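Local coordinates for BAR/IMD domain-containing adapter protein 2-like 2 (Mus musculus, PDB 3OK8), which binds phosphoinositides through its I-BAR (IMD) domain, a dimer of three-helix bundles, and induces planar or gently curved membrane structures, at residues 179-182 with 183-186; 102-105 with 106-109; 113-116 with 117-121; 6-9 with 10-14. All coordinates share one frame; numbering follows the deposited sequence.

Contact 1. Residues 179-182 with 183-186; sequences ELEE and KRRY
Glu181 and the arginines three and four residues on, Arg184 and Arg185, form a salt-bridge network in which the two carboxylate oxygens serve different guanidinium groups. Glu181 OE1 takes a hydrogen bond from Arg184 NH2 at 3.1 Å, met nearly end-on to its C-O bond and lying close to the guanidinium plane; the two flat groups are turned 84° against each other. Glu181 OE2 belongs to Arg185, whose NH2 stands 2.8 Å from it and well above the carboxylate plane, with a weak bond from NH1 in addition. The same Arg185 NH2 also bonds to Glu181 O at 2.7 Å, while Arg185 N approaches that oxygen from the opposite face of its plane at 3.2 Å. One carbonyl thus accepts both the helix hydrogen bond and a side-chain donor. The bend of Glu181 at chi2 (-62°) turns its carboxylate toward the following turn, where both arginines lie. All of this lies on helix 153-217 of the I-BAR domain's three-helix bundle, and Asp113 on helix 71-147 holds Arg185 NE in a further salt bridge. Leu180 packs on the other arginine: its CD2 sits over the centre of one face of the Arg184 guanidinium, 3.9 Å above the plane. On another side of the helix Glu182 and Tyr186 run alongside each other, Glu182 CG lying 3.6 Å from Tyr186 CE2. Phe25 of helix 5-66 meets the Tyr186 ring edge-to-face, and Ala64 of the second subunit packs against the same tyrosine.

Contact 2. Residues 102-105 with 106-109; sequences LLQH and MEKN
Leu102 and Met106 lie side by side and point the same way, one helical turn apart on helix 71-147 of the I-BAR three-helix bundle. The Met106 chain is extended beyond CG, which carries its methyl back along the helix to Leu102: CE stops 3.6 Å from Leu102 CD2, and the sulfur is slightly farther from the same methyl. Both residues are buried. Leu189 of helix 153-217 and Val33 of helix 5-66 pack on Met106, whereas Leu102 meets Leu196 and, across the dimer, Tyr53 of the second subunit, so the pair packs in the bundle core, with Leu102 also reaching the partner chain.

His105 and Asn109 are set at a slant to each other, with the imidazole and amide planes 48° apart and the end of the Asn109 amide over one face of the imidazole. The ring of Phe188 on helix 153-217 also meets His105.

Toward solvent, Gln104 and Glu107 point the same way. Glu107 has its CG between the backbone N and the carbonyl carbon (chi1 46°) and is bent at chi2, which folds the carboxylate back over the preceding turn and brings Glu107 OE2 to 3.1 Å from Gln104 CA.

The backbone bonds differ along the segment. Met106 N bonds to Leu102 O at 3.2 Å, but Lys108 N has only weak bonds to the carbonyls of Gln104 and His105. Asn109 N bonds to Met106 O, three residues back, at 3.2 Å, and makes a weak bond to His105 O, 3.1 Å away.

Contact 3. Residues 113-116 with 117-121; sequences DMQF and IKDSC
Apolar contact across this part of helix 71-147 is made by Phe116 and Ile117, whose side chains slant across each other. Ile117 CD1 comes to the edge of the Phe116 ring, near its plane, 3.2 Å from Phe116 CD1. A chi1 of 168° swings the ring back beside its own carbonyl carbon, toward the isoleucine. Glu181 and Arg185 of helix 153-217 pack on both residues, while Ile21 and Met22 of helix 5-66 cover Ile117.

Backbone hydrogen bonds continue the helix from Asp113 to Ser120. The nearly straight one from Ile117 N to Asp113 O, at 3.2 Å, reaches the oxygen from above the carbonyl plane.

Polar side chains line another side. The Gln115 amide and Asp119 carboxylate stand almost perpendicular, 88° apart, and Lys118 NZ lies 3.7 Å from Gln115 OE1. Lys118 NZ is hydrogen-bonded to Gln122 OE1 and has a long salt bridge to Asp119 OD1. Ser120 OG pairs with the hydroxyl of Tyr18 on helix 5-66.

The chemistry is therefore divided around the helix of the I-BAR bundle: Asp113, through Arg185 of helix 153-217, and Ser120 form polar links to the other two helices beside the apolar pair, whereas the Gln115-Lys118-Asp119 group is linked across the segments by no side-chain hydrogen bond and so is probably held more loosely.

Contact 4. Residues 6-9 with 10-14; sequences EMDQ and FYRST
Hydrogen bonds of the backbone link Glu6, Met7, Asp8 and Gln9 to the residues four positions on, near the start of helix 5-66 in the I-BAR domain, whose N-terminal helix inserts into the lipid bilayer. The shortest of them joins Ser13 N to Gln9 O at 2.7 Å.

Charged and polar contacts centre on Arg12. Its chain bends at chi3 (22°), bringing the guanidinium back over the helix so that Gln9 CA lies over one face, 3.2 Å from the plane and offset toward the rim. Asp8 OD1 lies in that plane at the edge; its salt bridge to Arg12 NH1 is long, 3.7 Å, and the aspartate approaches the arginine chain at about a right angle. A water molecule donates to Gln9 OE1 at 3.0 Å and makes a weaker contact with Ser13 OG, joining residues one turn apart.

Aromatic contacts involve Phe10 and Tyr11. Glu6 runs alongside Phe10, with its CG 4.0 Å from Phe10 CE2, and Glu6 O lies at the edge of the ring. Lys175 of helix 153-217 makes a cation-pi contact with Phe10, while Tyr11 meets the ring of Tyr128 on helix 71-147.

The aromatic side chains thus join the start of this helix to both other helices of the bundle, whereas the exposed Arg12 folds over its own helix, with a long salt bridge to Asp8 and its guanidinium against the backbone of Gln9.

Overall arrangement
All four contacts are turns within the long helices of one I-BAR bundle. Contact 4 belongs to helix 5-66, contacts 2 and 3 to helix 71-147, and contact 1 to helix 153-217. Contacts 1 and 2 are partly buried, near the middle of the chain, and both reach the second subunit; contacts 3 and 4 are surface contacts that no other chain of the assembly touches. Contact 2 is mainly apolar on its buried side, whereas contact 1 is dominated by ion pairs. Contacts 1 and 3 meet directly through a salt bridge. Contact 4, with its centre about 33 Å from that of contact 2, combines aromatic packing with looser polar pairs.

Contact 1. Residues 179-182 with 183-186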
# COMPACT_ATOMS: atom_id res chain seq x y z
N GLU A 179 5.70 3.87 38.33
CA GLU A 179 4.95 4.70 37.40
C GLU A 179 5.83 5.11 36.23
O GLU A 179 5.41 5.08 35.07
CB GLU A 179 4.47 5.98 38.08
CG GLU A 179 3.15 5.88 38.82
CD GLU A 179 2.79 7.17 39.55
OE1 GLU A 179 3.73 7.87 40.03
OE2 GLU A 179 1.59 7.49 39.65
N LEU A 180 7.05 5.53 36.57
CA LEU A 180 7.99 6.00 35.57
C LEU A 180 8.29 4.92 34.53
O LEU A 180 8.21 5.18 33.33
CB LEU A 180 9.28 6.48 36.23
CG LEU A 180 10.25 7.28 35.36
CD1 LEU A 180 9.54 8.38 34.58
CD2 LEU A 180 11.34 7.89 36.23
N GLU A 181 8.63 3.72 35.00
CA GLU A 181 8.90 2.58 34.14
C GLU A 181 7.75 2.30 33.18
O GLU A 181 7.95 1.99 32.00
CB GLU A 181 9.15 1.33 34.99
CG GLU A 181 10.44 1.39 35.79
CD GLU A 181 11.67 1.48 34.91
OE1 GLU A 181 12.43 2.46 35.06
OE2 GLU A 181 11.89 0.57 34.07
N GLU A 182 6.53 2.40 33.70
CA GLU A 182 5.35 2.19 32.88
C GLU A 182 5.33 3.22 31.77
O GLU A 182 5.16 2.88 30.59
CB GLU A 182 4.10 2.32 33.73
CG GLU A 182 2.80 2.23 32.96
CD GLU A 182 1.61 2.20 33.89
OE1 GLU A 182 1.27 3.27 34.44
OE2 GLU A 182 1.04 1.10 34.08
N LYS A 183 5.51 4.49 32.15
CA LYS A 183 5.50 5.57 31.16
C LYS A 183 6.63 5.41 30.14
O LYS A 183 6.44 5.71 28.96
CB LYS A 183 5.59 6.94 31.83
CG LYS A 183 5.49 8.10 30.86
CD LYS A 183 5.45 9.47 31.55
CE LYS A 183 4.88 10.54 30.64
NZ LYS A 183 4.83 11.90 31.26
N ARG A 184 7.78 4.95 30.59
CA ARG A 184 8.92 4.80 29.70
C ARG A 184 8.62 3.82 28.58
O ARG A 184 9.08 3.99 27.45
CB ARG A 184 10.15 4.36 30.49
CG ARG A 184 10.86 5.54 31.15
CD ARG A 184 11.90 5.09 32.17
NE ARG A 184 12.78 6.20 32.52
CZ ARG A 184 13.67 6.17 33.52
NH1 ARG A 184 14.44 7.23 33.76
NH2 ARG A 184 13.80 5.09 34.27
N ARG A 185 7.83 2.79 28.90
CA ARG A 185 7.46 1.77 27.93
C ARG A 185 6.36 2.22 26.97
O ARG A 185 6.40 1.89 25.79
CB ARG A 185 7.14 0.45 28.64
CG ARG A 185 8.40 -0.27 29.10
CD ARG A 185 8.25 -1.06 30.39
NE ARG A 185 9.55 -1.56 30.84
CZ ARG A 185 10.44 -0.83 31.50
NH1 ARG A 185 11.60 -1.36 31.87
NH2 ARG A 185 10.18 0.43 31.81
N TYR A 186 5.39 2.99 27.45
CA TYR A 186 4.47 3.63 26.50
C TYR A 186 5.21 4.56 25.54
O TYR A 186 5.02 4.51 24.31
CB TYR A 186 3.36 4.38 27.20
CG TYR A 186 2.33 3.46 27.81
CD1 TYR A 186 1.52 2.69 27.00
CD2 TYR A 186 2.17 3.36 29.19
CE1 TYR A 186 0.58 1.84 27.52
CE2 TYR A 186 1.22 2.51 29.74
CZ TYR A 186 0.42 1.75 28.89
OH TYR A 186 -0.52 0.89 29.38

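Contact 2. Residues 102-105 with 106-109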
# COMPACT_ATOMS: atom_id res chain seq x y z
N LEU A 102 11.84 -1.77 14.24
CA LEU A 102 10.73 -1.90 15.16
C LEU A 102 10.47 -3.36 15.51
O LEU A 102 10.59 -3.75 16.67
CB LEU A 102 9.51 -1.21 14.56
CG LEU A 102 8.29 -0.90 15.41
CD1 LEU A 102 7.53 0.26 14.81
CD2 LEU A 102 7.39 -2.10 15.55
N LEU A 103 10.15 -4.17 14.50
CA LEU A 103 9.76 -5.56 14.71
C LEU A 103 10.87 -6.50 15.21
O LEU A 103 10.59 -7.40 16.00
CB LEU A 103 9.10 -6.11 13.44
CG LEU A 103 7.57 -6.07 13.30
CD1 LEU A 103 6.92 -4.96 14.10
CD2 LEU A 103 7.15 -5.97 11.82
N GLN A 104 12.11 -6.31 14.76
CA GLN A 104 13.22 -7.12 15.28
C GLN A 104 13.61 -6.65 16.68
O GLN A 104 14.20 -7.39 17.48
CB GLN A 104 14.44 -7.03 14.36
CG GLN A 104 14.31 -7.81 13.06
CD GLN A 104 15.55 -7.66 12.19
OE1 GLN A 104 15.51 -7.91 10.99
NE2 GLN A 104 16.67 -7.25 12.79
N HIS A 105 13.27 -5.40 16.97
CA HIS A 105 13.61 -4.83 18.27
C HIS A 105 12.77 -5.44 19.39
O HIS A 105 13.30 -5.85 20.43
CB HIS A 105 13.43 -3.31 18.23
CG HIS A 105 14.19 -2.60 19.31
ND1 HIS A 105 13.58 -2.14 20.46
CD2 HIS A 105 15.50 -2.29 19.42
CE1 HIS A 105 14.49 -1.56 21.23
NE2 HIS A 105 15.66 -1.64 20.62
N MET A 106 11.46 -5.51 19.17
CA MET A 106 10.55 -6.01 20.19
C MET A 106 10.78 -7.49 20.49
O MET A 106 10.89 -7.86 21.66
CB MET A 106 9.10 -5.76 19.80
CG MET A 106 8.66 -4.32 19.99
SD MET A 106 7.05 -4.01 19.21
CE MET A 106 7.05 -2.22 19.12
N GLU A 107 10.86 -8.34 19.47
CA GLU A 107 11.09 -9.76 19.73
C GLU A 107 12.46 -10.04 20.35
O GLU A 107 12.65 -11.04 21.05
CB GLU A 107 10.85 -10.60 18.47
CG GLU A 107 11.50 -10.05 17.20
CD GLU A 107 12.95 -10.49 17.04
OE1 GLU A 107 13.45 -11.24 17.92
OE2 GLU A 107 13.58 -10.09 16.02
N LYS A 108 13.41 -9.14 20.11
CA LYS A 108 14.78 -9.31 20.60
C LYS A 108 14.90 -8.91 22.06
O LYS A 108 15.78 -9.39 22.78
CB LYS A 108 15.75 -8.48 19.76
CG LYS A 108 17.07 -9.17 19.48
CD LYS A 108 18.23 -8.19 19.29
CE LYS A 108 19.55 -8.88 19.60
NZ LYS A 108 19.63 -10.27 19.04
N ASN A 109 14.01 -8.03 22.50
CA ASN A 109 14.12 -7.43 23.82
C ASN A 109 12.91 -7.67 24.72
O ASN A 109 12.99 -7.51 25.94
CB ASN A 109 14.38 -5.92 23.68
CG ASN A 109 15.70 -5.62 23.00
OD1 ASN A 109 15.73 -5.18 21.85
ND2 ASN A 109 16.80 -5.85 23.71

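Contact 3. Residues 113-116 with 117-121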
# COMPACT_ATOMS: atom_id res chain seq x y z
N ASP A 113 13.15 -7.53 28.72
CA ASP A 113 12.53 -6.49 29.50
C ASP A 113 11.44 -7.05 30.41
O ASP A 113 11.11 -6.44 31.43
CB ASP A 113 11.97 -5.38 28.62
CG ASP A 113 11.47 -4.20 29.42
OD1 ASP A 113 12.25 -3.25 29.66
OD2 ASP A 113 10.30 -4.24 29.85
N MET A 114 10.89 -8.21 30.06
CA MET A 114 10.00 -8.89 30.98
C MET A 114 10.78 -9.22 32.25
O MET A 114 10.40 -8.80 33.34
CB MET A 114 9.42 -10.17 30.35
CG MET A 114 8.60 -11.01 31.34
SD MET A 114 6.98 -10.33 31.78
CE MET A 114 6.00 -10.89 30.39
N GLN A 115 11.89 -9.94 32.08
CA GLN A 115 12.76 -10.33 33.18
C GLN A 115 13.29 -9.13 33.98
O GLN A 115 13.51 -9.23 35.19
CB GLN A 115 13.93 -11.15 32.64
CG GLN A 115 14.92 -11.60 33.70
CD GLN A 115 14.53 -12.91 34.37
OE1 GLN A 115 15.15 -13.33 35.35
NE2 GLN A 115 13.49 -13.55 33.85
N PHE A 116 13.48 -8.00 33.31
CA PHE A 116 13.96 -6.79 33.99
C PHE A 116 12.94 -6.28 34.99
O PHE A 116 13.26 -6.06 36.15
CB PHE A 116 14.25 -5.70 32.97
CG PHE A 116 14.47 -4.34 33.59
CD1 PHE A 116 13.43 -3.43 33.70
CD2 PHE A 116 15.73 -3.96 34.04
CE1 PHE A 116 13.62 -2.18 34.25
CE2 PHE A 116 15.93 -2.71 34.60
CZ PHE A 116 14.88 -1.82 34.70
N ILE A 117 11.72 -6.08 34.51
CA ILE A 117 10.61 -5.64 35.36
C ILE A 117 10.25 -6.70 36.41
O ILE A 117 9.72 -6.37 37.47
CB ILE A 117 9.37 -5.26 34.54
CG1 ILE A 117 9.11 -3.76 34.61
CG2 ILE A 117 8.15 -5.94 35.08
CD1 ILE A 117 10.29 -2.91 34.23
N LYS A 118 10.54 -7.97 36.11
CA LYS A 118 10.28 -9.06 37.04
C LYS A 118 11.23 -8.97 38.24
O LYS A 118 10.82 -9.15 39.38
CB LYS A 118 10.44 -10.41 36.35
CG LYS A 118 9.56 -11.50 36.92
CD LYS A 118 9.75 -12.83 36.18
CE LYS A 118 10.63 -13.81 36.97
NZ LYS A 118 11.98 -13.27 37.29
N ASP A 119 12.50 -8.69 37.96
CA ASP A 119 13.51 -8.49 39.00
C ASP A 119 13.23 -7.22 39.78
O ASP A 119 13.40 -7.17 40.99
CB ASP A 119 14.90 -8.42 38.38
CG ASP A 119 15.38 -9.76 37.85
OD1 ASP A 119 14.90 -10.81 38.35
OD2 ASP A 119 16.23 -9.77 36.93
N SER A 120 12.83 -6.17 39.07
CA SER A 120 12.47 -4.90 39.69
C SER A 120 11.34 -5.12 40.69
O SER A 120 11.45 -4.79 41.88
CB SER A 120 12.05 -3.91 38.60
OG SER A 120 11.80 -2.62 39.11
N CYS A 121 10.26 -5.72 40.21
CA CYS A 121 9.13 -6.05 41.06
C CYS A 121 9.51 -6.90 42.27
O CYS A 121 9.02 -6.67 43.37
CB CYS A 121 8.06 -6.77 40.24
SG CYS A 121 6.59 -7.26 41.19

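Contact 4. Residues 6-9 with 10-14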
# COMPACT_ATOMS: atom_id res chain seq x y z
N GLU A 6 -2.58 3.04 55.06
CA GLU A 6 -2.11 3.81 53.91
C GLU A 6 -0.96 3.11 53.19
O GLU A 6 -0.74 3.32 52.00
CB GLU A 6 -1.67 5.21 54.34
CG GLU A 6 -1.15 6.06 53.19
CD GLU A 6 -0.90 7.51 53.60
OE1 GLU A 6 -0.03 8.17 53.00
OE2 GLU A 6 -1.58 7.99 54.53
N MET A 7 -0.22 2.27 53.92
CA MET A 7 0.96 1.63 53.35
C MET A 7 0.68 0.37 52.53
O MET A 7 1.37 0.13 51.54
CB MET A 7 2.01 1.34 54.41
CG MET A 7 2.82 2.55 54.75
SD MET A 7 4.56 2.14 54.79
CE MET A 7 5.11 3.20 56.14
N ASP A 8 -0.30 -0.43 52.94
CA ASP A 8 -0.70 -1.54 52.09
C ASP A 8 -1.33 -0.97 50.81
O ASP A 8 -1.42 -1.65 49.79
CB ASP A 8 -1.66 -2.49 52.80
CG ASP A 8 -1.66 -3.89 52.19
OD1 ASP A 8 -2.72 -4.32 51.67
OD2 ASP A 8 -0.60 -4.55 52.21
N GLN A 9 -1.78 0.28 50.89
CA GLN A 9 -2.29 0.99 49.72
C GLN A 9 -1.16 1.23 48.71
O GLN A 9 -1.24 0.82 47.56
CB GLN A 9 -2.94 2.31 50.13
CG GLN A 9 -2.91 3.39 49.06
CD GLN A 9 -3.82 3.07 47.89
OE1 GLN A 9 -4.70 2.21 47.99
NE2 GLN A 9 -3.62 3.78 46.77
N PHE A 10 -0.11 1.91 49.15
CA PHE A 10 1.05 2.09 48.31
C PHE A 10 1.52 0.75 47.78
O PHE A 10 1.77 0.59 46.58
CB PHE A 10 2.18 2.79 49.07
CG PHE A 10 2.07 4.28 49.05
CD1 PHE A 10 2.84 5.03 48.18
CD2 PHE A 10 1.18 4.93 49.89
CE1 PHE A 10 2.74 6.41 48.16
CE2 PHE A 10 1.07 6.31 49.87
CZ PHE A 10 1.85 7.05 49.00
N TYR A 11 1.61 -0.22 48.67
CA TYR A 11 2.06 -1.55 48.28
C TYR A 11 1.20 -2.11 47.18
O TYR A 11 1.72 -2.66 46.21
CB TYR A 11 2.03 -2.51 49.45
CG TYR A 11 2.39 -3.91 49.03
CD1 TYR A 11 3.71 -4.29 48.90
CD2 TYR A 11 1.40 -4.84 48.72
CE1 TYR A 11 4.05 -5.56 48.49
CE2 TYR A 11 1.72 -6.11 48.31
CZ TYR A 11 3.05 -6.47 48.20
OH TYR A 11 3.41 -7.73 47.80
N ARG A 12 -0.11 -2.00 47.33
CA ARG A 12 -1.06 -2.52 46.35
C ARG A 12 -1.00 -1.74 45.03
O ARG A 12 -1.06 -2.33 43.96
CB ARG A 12 -2.48 -2.53 46.91
CG ARG A 12 -2.81 -3.75 47.76
CD ARG A 12 -3.89 -3.47 48.81
NE ARG A 12 -4.74 -2.33 48.47
CZ ARG A 12 -5.02 -1.32 49.30
NH1 ARG A 12 -4.54 -1.31 50.55
NH2 ARG A 12 -5.80 -0.33 48.89
N SER A 13 -0.90 -0.42 45.13
CA SER A 13 -0.87 0.45 43.97
C SER A 13 0.39 0.25 43.13
O SER A 13 0.34 0.26 41.91
CB SER A 13 -0.96 1.92 44.39
OG SER A 13 -2.32 2.32 44.47
N THR A 14 1.51 0.06 43.81
CA THR A 14 2.78 -0.21 43.13
C THR A 14 2.75 -1.58 42.46
O THR A 14 3.35 -1.79 41.40
CB THR A 14 3.95 -0.16 44.12
OG1 THR A 14 3.95 1.10 44.80
CG2 THR A 14 5.27 -0.35 43.39
O HOH W 1 -5.29 0.84 45.41